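Local coordinates for protein putative branched-chain amino acid ABC transporter (Rhodospirillum rubrum ATCC 11170, PDB 3HUT) that probably binds branched-chain amino acids outside the cytoplasm and delivers them to an ABC transporter, at residues His281-Val286 against Ala316-Ile321; Val142-Val147 against Ala197-Met202. One frame throughout, in Å; residues are numbered along the deposited sequence.

Overall arrangement
Followed from the N terminus, the chain first builds a parallel sheet of which strand 5-11 is the first strand in the chain, then enters a second, mixed sheet at strand 141-147. Interaction 2 pairs that strand with strand 197-201 and so closes a loop of 49 residues, mostly helix plus the intervening strand 169-176. Later, helix 277-296 packs back against helix 18-37, and interaction 1 ties it to the turn after strand 315-317, closing a loop of 29 residues. The two loops lie in series, neither nested nor crossed. Their centres are about 28 Å apart, so one contact knits the second sheet while the other fastens a turn beside the first.

Interaction 1: residues His281-Val286 against Ala316-Ile321; sequences HGYDAV and AGVTGI
Asp284 reaches from the helix tip to tip with Thr319 and fixes the turn with both carboxylate oxygens. OD1 takes the backbone N-H of Val318 through its syn lone pair, Asp284 OD1 to Val318 N being 3.0 Å at an N-H...O angle of 158°. OD2 is gripped twice: the Thr319 hydroxyl donates to its anti lone pair, OG1 to Asp284 OD2 2.6 Å, and Thr319 N, 2.9 Å from Asp284 OD2, arrives on the syn side from somewhat out of the carboxylate plane. With three donors on two oxygens, the flat group can hardly rotate. Thr319 OG1 also bonds Lys333 NZ, a nearby positive charge that would probably help keep the buried carboxylate ionised. Packing is close at Gly317 too, whose CA lies 3.3 Å from Asp284 OD2; a CB there would clash with that oxygen. The turn so held is a type I beta turn, Gly317 to Gly320, closed by Gly320 N to Gly317 O at 3.1 Å, and in this two-lobed periplasmic binding protein fold it is fastened to helix 277-296, which also packs on helix 18-37. Apolar contacts flank the carboxylate. With OG1 turned between the backbone N and the carbonyl carbon (chi1 65°), Thr319 sends CG2 over the centre of one face of the His281 ring, a CH-pi contact of 3.8 Å from CG2 to the ring centroid. Val318 CG1 approaches the Tyr283 ring obliquely, 3.8 Å from CD2, the two side chains crossing at about a right angle; that ring also stacks on Phe263. Away from Asp284 the contact slackens quickly: Gly320 and Ile321 are partly exposed, and Ala316 is exposed with its CB directed away from the helix.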
loop_
_atom_site.group_PDB
_atom_site.type_symbol
_atom_site.label_atom_id
_atom_site.label_comp_id
_atom_site.label_asym_id
_atom_site.label_seq_id
_atom_site.Cartn_x
_atom_site.Cartn_y
_atom_site.Cartn_z
ATOM N N HIS A 281 6.419 1.978 2.432
ATOM C CA HIS A 281 5.778 2.949 1.557
ATOM C C HIS A 281 6.352 4.339 1.818
ATOM O O HIS A 281 6.437 5.161 0.909
ATOM C CB HIS A 281 4.262 2.927 1.774
ATOM C CG HIS A 281 3.597 1.721 1.189
ATOM N ND1 HIS A 281 3.284 1.622 -0.151
ATOM C CD2 HIS A 281 3.241 0.539 1.744
ATOM C CE1 HIS A 281 2.764 0.432 -0.392
ATOM N NE2 HIS A 281 2.729 -0.246 0.741
ATOM N N GLY A 282 6.754 4.593 3.059
ATOM C CA GLY A 282 7.342 5.878 3.390
ATOM C C GLY A 282 8.701 5.962 2.721
ATOM O O GLY A 282 9.124 7.025 2.256
ATOM N N TYR A 283 9.390 4.825 2.669
ATOM C CA TYR A 283 10.701 4.757 2.036
ATOM C C TYR A 283 10.552 5.070 0.546
ATOM O O TYR A 283 11.276 5.909 0.002
ATOM C CB TYR A 283 11.298 3.355 2.209
ATOM C CG TYR A 283 12.727 3.219 1.721
ATOM C CD1 TYR A 283 13.767 3.919 2.336
ATOM C CD2 TYR A 283 13.044 2.365 0.665
ATOM C CE1 TYR A 283 15.093 3.764 1.913
ATOM C CE2 TYR A 283 14.363 2.204 0.233
ATOM C CZ TYR A 283 15.383 2.905 0.863
ATOM O OH TYR A 283 16.692 2.745 0.445
ATOM N N ASP A 284 9.615 4.390 -0.112
ATOM C CA ASP A 284 9.392 4.605 -1.538
ATOM C C ASP A 284 8.866 6.002 -1.847
ATOM O O ASP A 284 9.211 6.585 -2.876
ATOM C CB ASP A 284 8.413 3.564 -2.101
ATOM C CG ASP A 284 9.081 2.233 -2.400
ATOM O OD1 ASP A 284 10.311 2.124 -2.205
ATOM O OD2 ASP A 284 8.372 1.294 -2.833
ATOM N N ALA A 285 8.027 6.538 -0.965
ATOM C CA ALA A 285 7.474 7.867 -1.189
ATOM C C ALA A 285 8.615 8.874 -1.294
ATOM O O ALA A 285 8.672 9.670 -2.239
ATOM C CB ALA A 285 6.519 8.246 -0.055
ATOM N N VAL A 286 9.528 8.834 -0.328
ATOM C CA VAL A 286 10.666 9.742 -0.334
ATOM C C VAL A 286 11.520 9.519 -1.587
ATOM O O VAL A 286 11.927 10.475 -2.253
ATOM C CB VAL A 286 11.536 9.552 0.931
ATOM C CG1 VAL A 286 12.804 10.377 0.821
ATOM C CG2 VAL A 286 10.744 9.966 2.174
ATOM N N ALA A 316 11.496 1.499 -9.303
ATOM C CA ALA A 316 11.858 0.224 -8.689
ATOM C C ALA A 316 11.847 0.340 -7.165
ATOM O O ALA A 316 12.895 0.379 -6.531
ATOM C CB ALA A 316 13.240 -0.209 -9.168
ATOM N N GLY A 317 10.657 0.396 -6.581
ATOM C CA GLY A 317 10.557 0.534 -5.135
ATOM C C GLY A 317 10.605 -0.775 -4.376
ATOM O O GLY A 317 10.542 -1.855 -4.971
ATOM N N VAL A 318 10.728 -0.682 -3.055
ATOM C CA VAL A 318 10.756 -1.876 -2.223
ATOM C C VAL A 318 9.337 -2.413 -2.109
ATOM O O VAL A 318 9.125 -3.530 -1.640
ATOM C CB VAL A 318 11.323 -1.573 -0.818
ATOM C CG1 VAL A 318 12.732 -1.013 -0.950
ATOM C CG2 VAL A 318 10.424 -0.593 -0.078
ATOM N N THR A 319 8.369 -1.608 -2.548
ATOM C CA THR A 319 6.967 -2.010 -2.517
ATOM C C THR A 319 6.553 -2.477 -3.909
ATOM O O THR A 319 5.371 -2.675 -4.177
ATOM C CB THR A 319 6.032 -0.852 -2.060
ATOM O OG1 THR A 319 6.052 0.212 -3.023
ATOM C CG2 THR A 319 6.475 -0.316 -0.703
ATOM N N GLY A 320 7.546 -2.650 -4.785
ATOM C CA GLY A 320 7.295 -3.118 -6.138
ATOM C C GLY A 320 7.455 -2.063 -7.214
ATOM O O GLY A 320 7.551 -0.874 -6.919
ATOM N N ILE A 321 7.488 -2.496 -8.470
ATOM C CA ILE A 321 7.617 -1.559 -9.580
ATOM C C ILE A 321 6.361 -0.696 -9.559
ATOM O O ILE A 321 5.250 -1.213 -9.671
ATOM C CB ILE A 321 7.739 -2.306 -10.922
ATOM C CG1 ILE A 321 9.035 -3.125 -10.919
ATOM C CG2 ILE A 321 7.703 -1.312 -12.079
ATOM C CD1 ILE A 321 9.337 -3.848 -12.222
#

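Interaction 2: residues Val142-Val147 against Ala197-Met202; sequences VAVIGV and AIYLAM
Ala143, Ile145 and Val147 carry the backbone bonds to strand 197-201, which runs parallel at 21°. Five hydrogen bonds alternate in direction, Ala143 and Ile145 each both giving and accepting; Tyr199 N to Ala143 O, at 2.8 Å and 171°, lies nearly along the C=O axis. CA-H...O contacts reinforce them, such as Gly146 CA to Ala201 O at 3.2 Å. The strands draw closest at this pair, where a CB on Gly146 would press on Ala201 CB.

Among side chains, Ile145 carries the apolar contact. With CG1 anti to the carbonyl carbon (chi1 -54°) and the chain extended beyond it, Ile145 lies alongside Leu200, CD1 to Leu200 CD2 3.8 Å; the same CD1 is 4.1 Å from Ile198 CG2. Selenomethionine Met202, bent at its third torsion, curls its CE methyl back against CB and CG2 of Ile145. An alanine here would probably open a gap beside Leu200 and Ile198 and take from the Met202 methyl the CG2 branch it packs on.

The face bearing Ile145, Ile198 and Leu200 is covered by helix 204-216, through Phe210 and Leu214. On the other face Val142, Val144 and Tyr199 meet helices 126-136 and 150-165, Tyr199 stacking on Phe159 and bonding Asn130 through OH. Val142, Val144 and Gly146 bond strand 169-176, placing strand 141-147 between two parallel neighbours.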
loop_
_atom_site.group_PDB
_atom_site.type_symbol
_atom_site.label_atom_id
_atom_site.label_comp_id
_atom_site.label_asym_id
_atom_site.label_seq_id
_atom_site.Cartn_x
_atom_site.Cartn_y
_atom_site.Cartn_z
ATOM N N VAL A 142 -15.517 -19.579 -8.595
ATOM C CA VAL A 142 -14.947 -19.343 -7.280
ATOM C C VAL A 142 -15.986 -18.897 -6.259
ATOM O O VAL A 142 -17.094 -18.477 -6.605
ATOM C CB VAL A 142 -13.844 -18.255 -7.368
ATOM C CG1 VAL A 142 -14.475 -16.917 -7.739
ATOM C CG2 VAL A 142 -13.075 -18.155 -6.052
ATOM N N ALA A 143 -15.609 -19.005 -4.992
ATOM C CA ALA A 143 -16.457 -18.578 -3.896
ATOM C C ALA A 143 -15.757 -17.338 -3.358
ATOM O O ALA A 143 -14.538 -17.343 -3.173
ATOM C CB ALA A 143 -16.519 -19.660 -2.817
ATOM N N VAL A 144 -16.508 -16.267 -3.139
ATOM C CA VAL A 144 -15.912 -15.053 -2.609
ATOM C C VAL A 144 -16.465 -14.791 -1.218
ATOM O O VAL A 144 -17.679 -14.724 -1.024
ATOM C CB VAL A 144 -16.218 -13.827 -3.485
ATOM C CG1 VAL A 144 -15.618 -12.576 -2.839
ATOM C CG2 VAL A 144 -15.658 -14.029 -4.895
ATOM N N ILE A 145 -15.570 -14.666 -0.248
ATOM C CA ILE A 145 -15.966 -14.384 1.122
ATOM C C ILE A 145 -15.267 -13.084 1.484
ATOM O O ILE A 145 -14.040 -13.004 1.434
ATOM C CB ILE A 145 -15.502 -15.489 2.086
ATOM C CG1 ILE A 145 -15.994 -16.848 1.598
ATOM C CG2 ILE A 145 -16.042 -15.212 3.485
ATOM C CD1 ILE A 145 -15.585 -17.991 2.496
ATOM N N GLY A 146 -16.042 -12.064 1.835
ATOM C CA GLY A 146 -15.442 -10.788 2.169
ATOM C C GLY A 146 -16.045 -10.064 3.359
ATOM O O GLY A 146 -17.249 -10.143 3.612
ATOM N N VAL A 147 -15.194 -9.347 4.087
ATOM C CA VAL A 147 -15.616 -8.587 5.254
ATOM C C VAL A 147 -16.313 -7.309 4.782
ATOM O O VAL A 147 -16.016 -6.789 3.703
ATOM C CB VAL A 147 -14.397 -8.238 6.155
ATOM C CG1 VAL A 147 -13.436 -7.325 5.410
ATOM C CG2 VAL A 147 -14.864 -7.585 7.447
ATOM N N ALA A 197 -12.422 -22.892 -6.229
ATOM C CA ALA A 197 -11.522 -22.228 -5.299
ATOM C C ALA A 197 -12.245 -21.163 -4.496
ATOM O O ALA A 197 -13.403 -20.837 -4.773
ATOM C CB ALA A 197 -10.351 -21.605 -6.055
ATOM N N ILE A 198 -11.540 -20.620 -3.508
ATOM C CA ILE A 198 -12.086 -19.594 -2.632
ATOM C C ILE A 198 -11.181 -18.366 -2.585
ATOM O O ILE A 198 -9.957 -18.490 -2.486
ATOM C CB ILE A 198 -12.223 -20.132 -1.186
ATOM C CG1 ILE A 198 -13.095 -21.388 -1.182
ATOM C CG2 ILE A 198 -12.815 -19.053 -0.276
ATOM C CD1 ILE A 198 -13.159 -22.087 0.165
ATOM N N TYR A 199 -11.789 -17.186 -2.672
ATOM C CA TYR A 199 -11.032 -15.946 -2.585
ATOM C C TYR A 199 -11.504 -15.232 -1.327
ATOM O O TYR A 199 -12.697 -14.971 -1.174
ATOM C CB TYR A 199 -11.280 -15.034 -3.791
ATOM C CG TYR A 199 -10.510 -13.736 -3.670
ATOM C CD1 TYR A 199 -9.118 -13.722 -3.787
ATOM C CD2 TYR A 199 -11.158 -12.537 -3.359
ATOM C CE1 TYR A 199 -8.383 -12.548 -3.592
ATOM C CE2 TYR A 199 -10.427 -11.352 -3.162
ATOM C CZ TYR A 199 -9.042 -11.371 -3.280
ATOM O OH TYR A 199 -8.304 -10.221 -3.079
ATOM N N LEU A 200 -10.574 -14.922 -0.429
ATOM C CA LEU A 200 -10.926 -14.255 0.819
ATOM C C LEU A 200 -10.575 -12.770 0.851
ATOM O O LEU A 200 -9.400 -12.401 0.824
ATOM C CB LEU A 200 -10.229 -14.944 2.000
ATOM C CG LEU A 200 -10.539 -16.431 2.219
ATOM C CD1 LEU A 200 -9.748 -16.961 3.415
ATOM C CD2 LEU A 200 -12.042 -16.605 2.437
ATOM N N ALA A 201 -11.594 -11.923 0.907
ATOM C CA ALA A 201 -11.372 -10.490 1.000
ATOM C C ALA A 201 -11.522 -10.179 2.479
ATOM O O ALA A 201 -12.533 -9.613 2.905
ATOM C CB ALA A 201 -12.420 -9.733 0.186
HETATM N N MSE A 202 -10.535 -10.595 3.269
HETATM C CA MSE A 202 -10.575 -10.344 4.699
HETATM C C MSE A 202 -9.174 -10.341 5.305
HETATM O O MSE A 202 -8.187 -10.665 4.632
HETATM C CB MSE A 202 -11.456 -11.379 5.414
HETATM C CG MSE A 202 -10.919 -12.796 5.482
HETATM SE SE MSE A 202 -12.185 -14.011 6.350
HETATM C CE MSE A 202 -13.224 -14.422 4.809
#